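Putative poly(3-hydroxybutyrate) depolymerase LpqC (Bordetella parapertussis 12822, PDB 3D0K) is a putative poly(3-hydroxybutyrate) depolymerase, probably an alpha/beta-hydrolase that cleaves ester bonds with a serine nucleophile. Local coordinates at residues Asp53-Val57 with Arg80-Leu84; Gly175-Leu179 with Ala229-Gln233; Ile27-Asp31 with Arg126-Asn130; Val265-Ile269 with Leu295-Ala299. One frame throughout, in Å; residues are numbered along the deposited sequence. Where two conformers were deposited one is given.

Interaction 1: Asp53-Val57 with Arg80-Leu84; sequences DRPVV and RHKLL
Residues 53-57 run extended from Arg54 into strand 56-60. Residues 80-84 leave the end of helix 75-81. Lys82 breaks the helix with positive phi (60/61), and Leu83 and Leu84 are extended. The end-to-end directions of 54-57 and 81-84 differ by 68°; the two segments meet at the bridge and run on as parallel neighbours, Val57 also bonding to Val86. Val56 pairs with Leu84 in a parallel bridge, CA to CA 4.7 Å. Two backbone hydrogen bonds flank it: Leu84 N to Pro55 O, 3.0 Å, and Val57 N to Leu84 O, 2.8 Å. Leu83 CA makes a CA-H...O contact with Pro55 O at 3.5 Å. This is where the right-handed beta-alpha-beta crossover of an alpha/beta-hydrolase sheet closes: strand 56-60, helices 67-73 and 75-81, then strand 84-89 alongside. Val56 (chi1 t) and Leu84 (t, p) share one sheet face, CG2 to CD2 4.2 Å. Leu83 (m, t) packs against Pro55 and Val57: its CD2 lies 3.8 Å from Pro55 CB and its CD1 4.1 Å from Val57 CG2. Phe285 of helix 273-286 covers Leu83 and Val57. Arg54 lays its guanidinium face over the carbonyls of His81 and Lys82, with CZ 3.3 Å from His81 O.

Interaction 2: Gly175-Leu179 with Ala229-Gln233; sequences GWYTL and AALRQ. With SO4 (sulfate ion), chain E.
This contact joins the loop after strand 168-172 to helix 228-231, beside a sulfate site and away from the central sheet. Residues 175-179 have no regular structure. Trp176 (-166/175) and Tyr177 (-133/149) are extended. Residues 229-231 are helical, and Gln233 N bonds to Ala230 O at 3.0 Å. The closest CA pair is Trp176 and Ala230, 5.5 Å. Gln233 (chi1 m, chi2 t) reaches across with its amide. It accepts from Tyr177 N at OE1, 3.0 Å, and donates from NE2 to Tyr177 O, 2.8 Å. Trp176 (chi1 p) packs on the helix: CZ3 is 3.7 Å from Ala229 CB, and CB is 3.7 Å from Ala230 CB. Leu179 CG lies 3.7 Å from Gln233 NE2. Tyr177 stacks its ring on Tyr244 of helix 237-255. The sulfate, probably from the crystallisation liquor, takes a weak hydrogen bond from Gly175 N to its O1, 2.9 Å; Arg237 and Gln152 also hydrogen-bond to it. The paired amide bonds satisfy both backbone polar groups of Tyr177 as a neighbouring strand would, so one glutamine ties loop to helix without a charge.

Interaction 3: Ile27-Asp31 with Arg126-Asn130; sequences IPYLD and RVLAN
Strand 27-29 and helix 126-130 cross at 120°, with axes 12.4 Å apart at closest approach. That gap is spanned by side chains, chiefly Tyr29. The closest CA pair, Asp31 and Arg126, is still 7.9 Å apart. Tyr29 (chi1 t, chi2 102°) points its CB toward the helix and sends its ring across. Its OH accepts a hydrogen bond from Asn130 ND2, 3.0 Å, with the amide nitrogen near the ring plane. Val127 (chi1 t) sits over a ring face in a CH-pi contact, CG2 to centroid 3.9 Å and 16° off the normal. Within the helix, Asn130 N bonds to Arg126 O at 3.1 Å. Arg126 (m, t, t) runs past the Asp31 carboxylate. The salt bridge, Asp31 OD2 to Arg126 NH1, is long at 3.6 Å. The oxygen lies over the guanidinium face, so charge alone acts and no N-H points at it. The firmer polar partner of Arg126 is Asp117, whose carbonyl O accepts from NH2. In this alpha/beta-hydrolase-like fold the contact fastens an outermost strand to a helix packed on the sheet. Strand 40-46 lies beside strand 23-29, with Phe40 meeting Tyr29 and Val127, while Asn11 of helix 11-18 touches Tyr29 and Asn130.

Interaction 4: Val265-Ile269 with Leu295-Ala299; sequences VVPGI and LARLA
A turn at the end of strand 262-266 rests against the last turn of helix 292-298. Residues 266-269 form a type II beta turn, with Pro267 at -71/131 and Gly268 at 81/9, a positive phi that favours glycine. Residues 295-298 are helical, and Ala299 N bonds to Leu295 O at 2.8 Å. The closest CA pair is Ile269 and Ala299, 5.6 Å. The main bump is Leu295 (m, t). It enters a hollow lined by Val266, Pro267 and Ile269. Its CD1 lies 3.5 Å from Pro267 O and 4.1 Å from Pro267 CD; Leu295 CD2 is 4.3 Å from Val266 CG1 and 4.3 Å from Ile269 CG1. Ile269 (m, m) answers in the reverse direction. Its CD1 end bends nearer the helix and fits between Leu295, Leu298 and Ala299: 3.6 Å to Leu295 O, 4.2 Å to Leu298 CB and 3.9 Å to Ala299 CB. Ala299 CB fits against Gly268 O, 3.4 Å. The contact across the segments is apolar packing. The turn is also held by Asp214, which accepts from Gly268 N. In alpha/beta-hydrolases the turn after the last strand leads to the catalytic histidine; here His271 follows closely, consistent with a triad with Ser148 and Asp216.

Overall arrangement
Interactions 1, 3 and 4 all reach the central sheet, whereas interaction 2 joins a loop to a short helix. Interaction 1 is the most buried and pairs two inner strands by backbone bonds. Interactions 3 and 4 sit at the outermost strands, 23-29 and 262-266, with centres 34 Å apart on opposite sides of the chain's centre. Both pin an edge strand or its turn to a helix through side chains: polar, ionic and CH-pi in interaction 3, apolar in interaction 4. Interaction 2, partly buried, relies on a side-chain amide reading a backbone. Interactions 1 and 3 touch where Val56 CG1 meets Leu128 CD2 at 4.1 Å.

Interaction 1: Asp53-Val57 with Arg80-Leu84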
loop_
_atom_site.group_PDB
_atom_site.type_symbol
_atom_site.label_atom_id
_atom_site.label_comp_id
_atom_site.label_asym_id
_atom_site.label_seq_id
_atom_site.Cartn_x
_atom_site.Cartn_y
_atom_site.Cartn_z
ATOM N N ASP A 53 18.409 7.128 -10.464
ATOM C CA ASP A 53 17.342 8.001 -10.991
ATOM C C ASP A 53 16.062 7.253 -11.328
ATOM O O ASP A 53 15.026 7.875 -11.620
ATOM C CB ASP A 53 17.838 8.680 -12.274
ATOM C CG ASP A 53 18.437 7.691 -13.257
ATOM O OD1 ASP A 53 19.511 7.122 -12.984
ATOM O OD2 ASP A 53 17.840 7.497 -14.319
ATOM N N ARG A 54 16.116 5.925 -11.293
ATOM C CA ARG A 54 14.978 5.130 -11.758
ATOM C C ARG A 54 13.962 4.940 -10.647
ATOM O O ARG A 54 14.303 5.046 -9.464
ATOM C CB ARG A 54 15.458 3.773 -12.317
ATOM C CG ARG A 54 16.528 3.909 -13.414
ATOM C CD ARG A 54 15.972 3.833 -14.799
ATOM N NE ARG A 54 14.557 4.131 -14.861
ATOM C CZ ARG A 54 13.770 3.851 -15.897
ATOM N NH1 ARG A 54 12.471 4.156 -15.831
ATOM N NH2 ARG A 54 14.278 3.259 -16.997
ATOM N N PRO A 55 12.695 4.629 -11.001
ATOM C CA PRO A 55 11.675 4.531 -9.949
ATOM C C PRO A 55 11.909 3.456 -8.831
ATOM O O PRO A 55 12.569 2.420 -9.043
ATOM C CB PRO A 55 10.408 4.156 -10.741
ATOM C CG PRO A 55 10.655 4.730 -12.118
ATOM C CD PRO A 55 12.128 4.428 -12.345
ATOM N N VAL A 56 11.325 3.714 -7.657
ATOM C CA VAL A 56 11.302 2.748 -6.556
ATOM C C VAL A 56 9.865 2.388 -6.372
ATOM O O VAL A 56 9.041 3.273 -6.345
ATOM C CB VAL A 56 11.787 3.388 -5.271
ATOM C CG1 VAL A 56 11.612 2.405 -4.068
ATOM C CG2 VAL A 56 13.257 3.861 -5.505
ATOM N N VAL A 57 9.563 1.097 -6.359
ATOM C CA VAL A 57 8.189 0.659 -6.098
ATOM C C VAL A 57 8.123 0.000 -4.710
ATOM O O VAL A 57 8.824 -0.949 -4.433
ATOM C CB VAL A 57 7.699 -0.309 -7.196
ATOM C CG1 VAL A 57 6.229 -0.664 -6.882
ATOM C CG2 VAL A 57 7.900 0.361 -8.612
ATOM N N ARG A 80 12.210 -5.214 -16.825
ATOM C CA ARG A 80 11.850 -4.467 -18.063
ATOM C C ARG A 80 12.049 -2.936 -17.879
ATOM O O ARG A 80 12.694 -2.249 -18.680
ATOM C CB ARG A 80 10.401 -4.810 -18.460
ATOM C CG ARG A 80 9.892 -4.126 -19.729
ATOM C CD ARG A 80 8.944 -5.068 -20.503
ATOM N NE ARG A 80 8.085 -4.349 -21.457
ATOM C CZ ARG A 80 6.842 -3.932 -21.193
ATOM N NH1 ARG A 80 6.262 -4.176 -20.015
ATOM N NH2 ARG A 80 6.163 -3.286 -22.126
ATOM N N HIS A 81 11.552 -2.420 -16.767
ATOM C CA HIS A 81 11.540 -0.995 -16.532
ATOM C C HIS A 81 12.642 -0.465 -15.653
ATOM O O HIS A 81 12.718 0.760 -15.475
ATOM C CB HIS A 81 10.166 -0.564 -15.993
ATOM C CG HIS A 81 9.039 -0.931 -16.894
ATOM N ND1 HIS A 81 8.838 -0.309 -18.104
ATOM C CD2 HIS A 81 8.073 -1.871 -16.782
ATOM C CE1 HIS A 81 7.795 -0.852 -18.701
ATOM N NE2 HIS A 81 7.297 -1.785 -17.912
ATOM N N LYS A 82 13.497 -1.359 -15.118
ATOM C CA LYS A 82 14.607 -0.969 -14.201
ATOM C C LYS A 82 14.038 -0.280 -12.939
ATOM O O LYS A 82 14.328 0.863 -12.659
ATOM C CB LYS A 82 15.643 -0.109 -14.912
ATOM C CG LYS A 82 16.201 -0.741 -16.221
ATOM C CD LYS A 82 16.634 -2.160 -15.967
ATOM C CE LYS A 82 17.206 -2.796 -17.249
ATOM N NZ LYS A 82 17.022 -4.276 -17.147
ATOM N N LEU A 83 13.227 -1.012 -12.202
ATOM C CA LEU A 83 12.623 -0.500 -10.991
ATOM C C LEU A 83 13.309 -1.149 -9.812
ATOM O O LEU A 83 13.550 -2.354 -9.852
ATOM C CB LEU A 83 11.155 -0.956 -10.928
ATOM C CG LEU A 83 10.363 -0.751 -12.237
ATOM C CD1 LEU A 83 9.009 -1.436 -12.153
ATOM C CD2 LEU A 83 10.236 0.755 -12.505
ATOM N N LEU A 84 13.482 -0.395 -8.716
ATOM C CA LEU A 84 13.924 -1.002 -7.465
ATOM C C LEU A 84 12.681 -1.441 -6.661
ATOM O O LEU A 84 11.817 -0.636 -6.365
ATOM C CB LEU A 84 14.723 0.017 -6.672
ATOM C CG LEU A 84 15.229 -0.490 -5.303
ATOM C CD1 LEU A 84 16.276 -1.613 -5.504
ATOM C CD2 LEU A 84 15.805 0.728 -4.504
#

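Interaction 2: Gly175-Leu179 with Ala229-Gln233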
loop_
_atom_site.group_PDB
_atom_site.type_symbol
_atom_site.label_atom_id
_atom_site.label_comp_id
_atom_site.label_asym_id
_atom_site.label_seq_id
_atom_site.Cartn_x
_atom_site.Cartn_y
_atom_site.Cartn_z
ATOM N N GLY A 175 -9.794 -5.546 1.379
ATOM C CA GLY A 175 -10.937 -6.311 1.918
ATOM C C GLY A 175 -12.044 -5.383 2.441
ATOM O O GLY A 175 -13.212 -5.719 2.341
ATOM N N TRP A 176 -11.684 -4.224 2.996
ATOM C CA TRP A 176 -12.671 -3.227 3.430
ATOM C C TRP A 176 -11.915 -1.904 3.678
ATOM O O TRP A 176 -10.698 -1.873 3.595
ATOM C CB TRP A 176 -13.438 -3.686 4.702
ATOM C CG TRP A 176 -12.689 -3.529 5.961
ATOM C CD1 TRP A 176 -11.530 -4.187 6.322
ATOM C CD2 TRP A 176 -13.029 -2.677 7.071
ATOM N NE1 TRP A 176 -11.136 -3.770 7.573
ATOM C CE2 TRP A 176 -12.044 -2.876 8.068
ATOM C CE3 TRP A 176 -14.092 -1.801 7.334
ATOM C CZ2 TRP A 176 -12.056 -2.187 9.303
ATOM C CZ3 TRP A 176 -14.114 -1.117 8.599
ATOM C CH2 TRP A 176 -13.105 -1.322 9.543
ATOM N N TYR A 177 -12.639 -0.838 3.983
ATOM C CA TYR A 177 -12.044 0.488 3.899
ATOM C C TYR A 177 -12.357 1.301 5.144
ATOM O O TYR A 177 -13.454 1.240 5.731
ATOM C CB TYR A 177 -12.623 1.249 2.691
ATOM C CG TYR A 177 -12.303 0.660 1.341
ATOM C CD1 TYR A 177 -11.220 1.168 0.576
ATOM C CD2 TYR A 177 -13.027 -0.443 0.841
ATOM C CE1 TYR A 177 -10.904 0.629 -0.652
ATOM C CE2 TYR A 177 -12.706 -0.998 -0.401
ATOM C CZ TYR A 177 -11.643 -0.438 -1.127
ATOM O OH TYR A 177 -11.327 -0.976 -2.336
ATOM N N THR A 178 -11.414 2.164 5.467
ATOM C CA THR A 178 -11.672 3.279 6.401
ATOM C C THR A 178 -12.386 4.348 5.561
ATOM O O THR A 178 -11.811 4.898 4.595
ATOM C CB THR A 178 -10.318 3.883 6.848
ATOM O OG1 THR A 178 -9.639 2.938 7.715
ATOM C CG2 THR A 178 -10.569 5.160 7.677
ATOM N N LEU A 179 -13.606 4.682 5.944
ATOM C CA LEU A 179 -14.375 5.640 5.153
ATOM C C LEU A 179 -13.928 7.067 5.456
ATOM O O LEU A 179 -13.524 7.341 6.563
ATOM C CB LEU A 179 -15.861 5.497 5.512
ATOM C CG LEU A 179 -16.383 4.092 5.277
ATOM C CD1 LEU A 179 -17.829 3.975 5.830
ATOM C CD2 LEU A 179 -16.312 3.795 3.783
ATOM N N ALA A 229 -18.941 -3.499 10.224
ATOM C CA ALA A 229 -18.495 -2.330 9.486
ATOM C C ALA A 229 -18.022 -2.713 8.087
ATOM O O ALA A 229 -18.185 -1.934 7.155
ATOM C CB ALA A 229 -17.363 -1.586 10.265
ATOM N N ALA A 230 -17.427 -3.891 7.939
ATOM C CA ALA A 230 -17.040 -4.360 6.594
ATOM C C ALA A 230 -18.287 -4.755 5.781
ATOM O O ALA A 230 -18.450 -4.358 4.611
ATOM C CB ALA A 230 -16.059 -5.498 6.677
ATOM N N LEU A 231 -19.200 -5.492 6.406
ATOM C CA LEU A 231 -20.436 -5.945 5.707
ATOM C C LEU A 231 -21.273 -4.807 5.133
ATOM O O LEU A 231 -21.747 -4.908 4.000
ATOM C CB LEU A 231 -21.273 -6.814 6.647
ATOM C CG LEU A 231 -20.615 -8.138 7.036
ATOM C CD1 LEU A 231 -21.480 -8.815 8.146
ATOM C CD2 LEU A 231 -20.451 -9.026 5.789
ATOM N N ARG A 232 -21.400 -3.702 5.894
ATOM C CA ARG A 232 -22.102 -2.491 5.471
ATOM C C ARG A 232 -21.577 -1.892 4.162
ATOM O O ARG A 232 -22.319 -1.235 3.435
ATOM C CB ARG A 232 -22.032 -1.401 6.587
ATOM C CG ARG A 232 -22.995 -1.669 7.729
ATOM C CD ARG A 232 -23.155 -0.509 8.706
ATOM N NE ARG A 232 -21.972 -0.268 9.519
ATOM C CZ ARG A 232 -21.680 -0.880 10.676
ATOM N NH1 ARG A 232 -22.466 -1.821 11.182
ATOM N NH2 ARG A 232 -20.586 -0.551 11.323
ATOM N N GLN A 233 -20.295 -2.113 3.856
ATOM C CA GLN A 233 -19.700 -1.631 2.614
ATOM C C GLN A 233 -20.039 -2.498 1.399
ATOM O O GLN A 233 -19.847 -2.058 0.273
ATOM C CB GLN A 233 -18.176 -1.542 2.788
ATOM C CG GLN A 233 -17.876 -0.641 3.964
ATOM C CD GLN A 233 -16.399 -0.381 4.202
ATOM O OE1 GLN A 233 -15.545 -0.882 3.463
ATOM N NE2 GLN A 233 -16.088 0.435 5.240
HETATM S S SO4 E . -8.302 -8.666 2.984
HETATM O O1 SO4 E . -7.922 -7.294 2.644
HETATM O O2 SO4 E . -8.817 -8.626 4.361
HETATM O O3 SO4 E . -9.325 -9.244 2.160
HETATM O O4 SO4 E . -7.164 -9.552 3.111
#

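Interaction 3: Ile27-Asp31 with Arg126-Asn130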
loop_
_atom_site.group_PDB
_atom_site.type_symbol
_atom_site.label_atom_id
_atom_site.label_comp_id
_atom_site.label_asym_id
_atom_site.label_seq_id
_atom_site.Cartn_x
_atom_site.Cartn_y
_atom_site.Cartn_z
ATOM N N ILE A 27 16.339 -7.938 3.899
ATOM C CA ILE A 27 17.171 -7.037 4.706
ATOM C C ILE A 27 16.455 -6.824 6.046
ATOM O O ILE A 27 15.391 -6.200 6.060
ATOM C CB ILE A 27 17.356 -5.705 3.999
ATOM C CG1 ILE A 27 17.909 -5.909 2.565
ATOM C CG2 ILE A 27 18.223 -4.742 4.836
ATOM C CD1 ILE A 27 17.952 -4.630 1.730
ATOM N N PRO A 28 17.012 -7.361 7.165
ATOM C CA PRO A 28 16.411 -7.067 8.485
ATOM C C PRO A 28 16.430 -5.551 8.729
ATOM O O PRO A 28 17.416 -4.907 8.383
ATOM C CB PRO A 28 17.325 -7.812 9.468
ATOM C CG PRO A 28 18.637 -8.037 8.713
ATOM C CD PRO A 28 18.215 -8.216 7.273
ATOM N N TYR A 29 15.350 -4.963 9.263
ATOM C CA TYR A 29 15.330 -3.509 9.504
ATOM C C TYR A 29 14.708 -3.262 10.866
ATOM O O TYR A 29 13.712 -3.895 11.236
ATOM C CB TYR A 29 14.568 -2.754 8.388
ATOM C CG TYR A 29 14.545 -1.209 8.399
ATOM C CD1 TYR A 29 15.384 -0.440 7.544
ATOM C CD2 TYR A 29 13.662 -0.522 9.201
ATOM C CE1 TYR A 29 15.332 0.992 7.539
ATOM C CE2 TYR A 29 13.593 0.889 9.208
ATOM C CZ TYR A 29 14.430 1.651 8.384
ATOM O OH TYR A 29 14.280 3.055 8.438
ATOM N N LEU A 30 15.313 -2.352 11.608
ATOM C CA LEU A 30 14.764 -1.937 12.889
ATOM C C LEU A 30 14.731 -0.428 12.913
ATOM O O LEU A 30 15.759 0.222 12.753
ATOM C CB LEU A 30 15.585 -2.496 14.060
ATOM C CG LEU A 30 14.997 -2.243 15.458
ATOM C CD1 LEU A 30 13.605 -2.839 15.537
ATOM C CD2 LEU A 30 15.868 -2.843 16.538
ATOM N N ASP A 31 13.546 0.138 13.067
ATOM C CA ASP A 31 13.399 1.588 13.021
ATOM C C ASP A 31 14.127 2.381 14.145
ATOM O O ASP A 31 14.080 2.033 15.337
ATOM C CB ASP A 31 11.902 1.940 12.897
ATOM C CG ASP A 31 11.597 3.414 13.156
ATOM O OD1 ASP A 31 12.384 4.293 12.727
ATOM O OD2 ASP A 31 10.533 3.685 13.772
ATOM N N ARG A 126 10.107 6.348 6.327
ATOM C CA ARG A 126 11.410 6.278 7.013
ATOM C C ARG A 126 12.386 5.396 6.234
ATOM O O ARG A 126 13.576 5.747 6.061
ATOM C CB ARG A 126 11.263 5.763 8.442
ATOM C CG ARG A 126 10.346 6.595 9.307
ATOM C CD ARG A 126 10.450 6.152 10.763
ATOM N NE ARG A 126 9.884 7.148 11.664
ATOM C CZ ARG A 126 8.756 6.982 12.348
ATOM N NH1 ARG A 126 8.054 5.854 12.236
ATOM N NH2 ARG A 126 8.333 7.944 13.155
ATOM N N VAL A 127 11.884 4.258 5.753
ATOM C CA VAL A 127 12.698 3.361 4.966
ATOM C C VAL A 127 13.143 4.093 3.709
ATOM O O VAL A 127 14.337 4.030 3.366
ATOM C CB VAL A 127 11.948 2.050 4.570
ATOM C CG1 VAL A 127 12.728 1.296 3.457
ATOM C CG2 VAL A 127 11.748 1.177 5.820
ATOM N N LEU A 128 12.209 4.817 3.062
ATOM C CA LEU A 128 12.573 5.612 1.845
ATOM C C LEU A 128 13.678 6.628 2.146
ATOM O O LEU A 128 14.609 6.808 1.352
ATOM C CB LEU A 128 11.344 6.311 1.206
ATOM C CG LEU A 128 10.284 5.354 0.577
ATOM C CD1 LEU A 128 8.947 6.075 0.251
ATOM C CD2 LEU A 128 10.847 4.648 -0.666
ATOM N N ALA A 129 13.595 7.287 3.297
ATOM C CA ALA A 129 14.606 8.328 3.623
ATOM C C ALA A 129 15.991 7.663 3.784
ATOM O O ALA A 129 17.043 8.249 3.449
ATOM C CB ALA A 129 14.207 9.016 4.915
ATOM N N ASN A 130 15.991 6.430 4.295
ATOM C CA ASN A 130 17.191 5.676 4.419
ATOM C C ASN A 130 17.794 5.148 3.121
ATOM O O ASN A 130 19.046 5.113 2.992
ATOM C CB ASN A 130 17.073 4.638 5.536
ATOM C CG ASN A 130 17.348 5.262 6.900
ATOM O OD1 ASN A 130 18.294 6.022 7.054
ATOM N ND2 ASN A 130 16.527 4.953 7.872
#

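Interaction 4: Val265-Ile269 with Leu295-Ala299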
loop_
_atom_site.group_PDB
_atom_site.type_symbol
_atom_site.label_atom_id
_atom_site.label_comp_id
_atom_site.label_asym_id
_atom_site.label_seq_id
_atom_site.Cartn_x
_atom_site.Cartn_y
_atom_site.Cartn_z
ATOM N N VAL A 265 -11.466 -0.425 -12.763
ATOM C CA VAL A 265 -11.901 -1.798 -12.699
ATOM C C VAL A 265 -11.015 -2.633 -13.602
ATOM O O VAL A 265 -10.748 -2.247 -14.736
ATOM C CB VAL A 265 -13.361 -1.909 -13.162
ATOM C CG1 VAL A 265 -13.838 -3.368 -13.113
ATOM C CG2 VAL A 265 -14.232 -0.987 -12.262
ATOM N N VAL A 266 -10.569 -3.777 -13.118
ATOM C CA VAL A 266 -9.838 -4.740 -13.947
ATOM C C VAL A 266 -10.772 -5.889 -14.427
ATOM O O VAL A 266 -11.187 -6.734 -13.639
ATOM C CB VAL A 266 -8.598 -5.289 -13.208
ATOM C CG1 VAL A 266 -7.725 -6.111 -14.154
ATOM C CG2 VAL A 266 -7.762 -4.164 -12.631
ATOM N N PRO A 267 -11.085 -5.930 -15.741
ATOM C CA PRO A 267 -12.011 -6.959 -16.190
ATOM C C PRO A 267 -11.380 -8.360 -16.162
ATOM O O PRO A 267 -10.239 -8.568 -16.647
ATOM C CB PRO A 267 -12.389 -6.525 -17.625
ATOM C CG PRO A 267 -11.530 -5.338 -17.979
ATOM C CD PRO A 267 -10.586 -5.078 -16.835
ATOM N N GLY A 268 -12.106 -9.293 -15.559
ATOM C CA GLY A 268 -11.737 -10.713 -15.572
ATOM C C GLY A 268 -10.673 -11.161 -14.572
ATOM O O GLY A 268 -10.221 -12.288 -14.640
ATOM N N ILE A 269 -10.274 -10.300 -13.648
ATOM C CA ILE A 269 -9.284 -10.640 -12.651
ATOM C C ILE A 269 -9.993 -10.632 -11.313
ATOM O O ILE A 269 -10.824 -9.767 -11.076
ATOM C CB ILE A 269 -8.104 -9.638 -12.649
ATOM C CG1 ILE A 269 -7.365 -9.626 -14.012
ATOM C CG2 ILE A 269 -7.067 -9.965 -11.562
ATOM C CD1 ILE A 269 -6.931 -11.061 -14.502
ATOM N N LEU A 295 -4.978 -10.348 -20.126
ATOM C CA LEU A 295 -5.781 -10.499 -18.904
ATOM C C LEU A 295 -6.209 -11.958 -18.724
ATOM O O LEU A 295 -6.066 -12.509 -17.643
ATOM C CB LEU A 295 -6.984 -9.570 -18.909
ATOM C CG LEU A 295 -6.608 -8.093 -18.826
ATOM C CD1 LEU A 295 -7.842 -7.256 -18.882
ATOM C CD2 LEU A 295 -5.754 -7.753 -17.580
ATOM N N ALA A 296 -6.671 -12.598 -19.789
ATOM C CA ALA A 296 -7.029 -14.022 -19.719
ATOM C C ALA A 296 -5.834 -14.898 -19.348
ATOM O O ALA A 296 -5.981 -15.870 -18.600
ATOM C CB ALA A 296 -7.690 -14.494 -21.025
ATOM N N ARG A 297 -4.647 -14.529 -19.829
ATOM C CA ARG A 297 -3.426 -15.232 -19.471
ATOM C C ARG A 297 -3.223 -15.116 -17.975
ATOM O O ARG A 297 -2.963 -16.117 -17.305
ATOM C CB ARG A 297 -2.226 -14.633 -20.203
ATOM C CG ARG A 297 -0.998 -15.517 -20.267
ATOM C CD ARG A 297 -0.224 -15.233 -21.566
ATOM N NE ARG A 297 -1.071 -15.364 -22.770
ATOM C CZ ARG A 297 -1.361 -14.377 -23.630
ATOM N NH1 ARG A 297 -0.867 -13.147 -23.457
ATOM N NH2 ARG A 297 -2.142 -14.625 -24.684
ATOM N N LEU A 298 -3.345 -13.886 -17.459
ATOM C CA LEU A 298 -3.183 -13.608 -16.032
ATOM C C LEU A 298 -4.261 -14.256 -15.161
ATOM O O LEU A 298 -3.973 -14.656 -14.045
ATOM C CB LEU A 298 -3.106 -12.099 -15.786
ATOM C CG LEU A 298 -1.845 -11.439 -16.334
ATOM C CD1 LEU A 298 -1.943 -9.918 -16.360
ATOM C CD2 LEU A 298 -0.639 -11.864 -15.521
ATOM N N ALA A 299 -5.481 -14.384 -15.674
ATOM C CA ALA A 299 -6.579 -14.999 -14.914
ATOM C C ALA A 299 -6.395 -16.517 -14.748
ATOM O O ALA A 299 -5.479 -17.119 -15.331
ATOM C CB ALA A 299 -7.934 -14.687 -15.551
#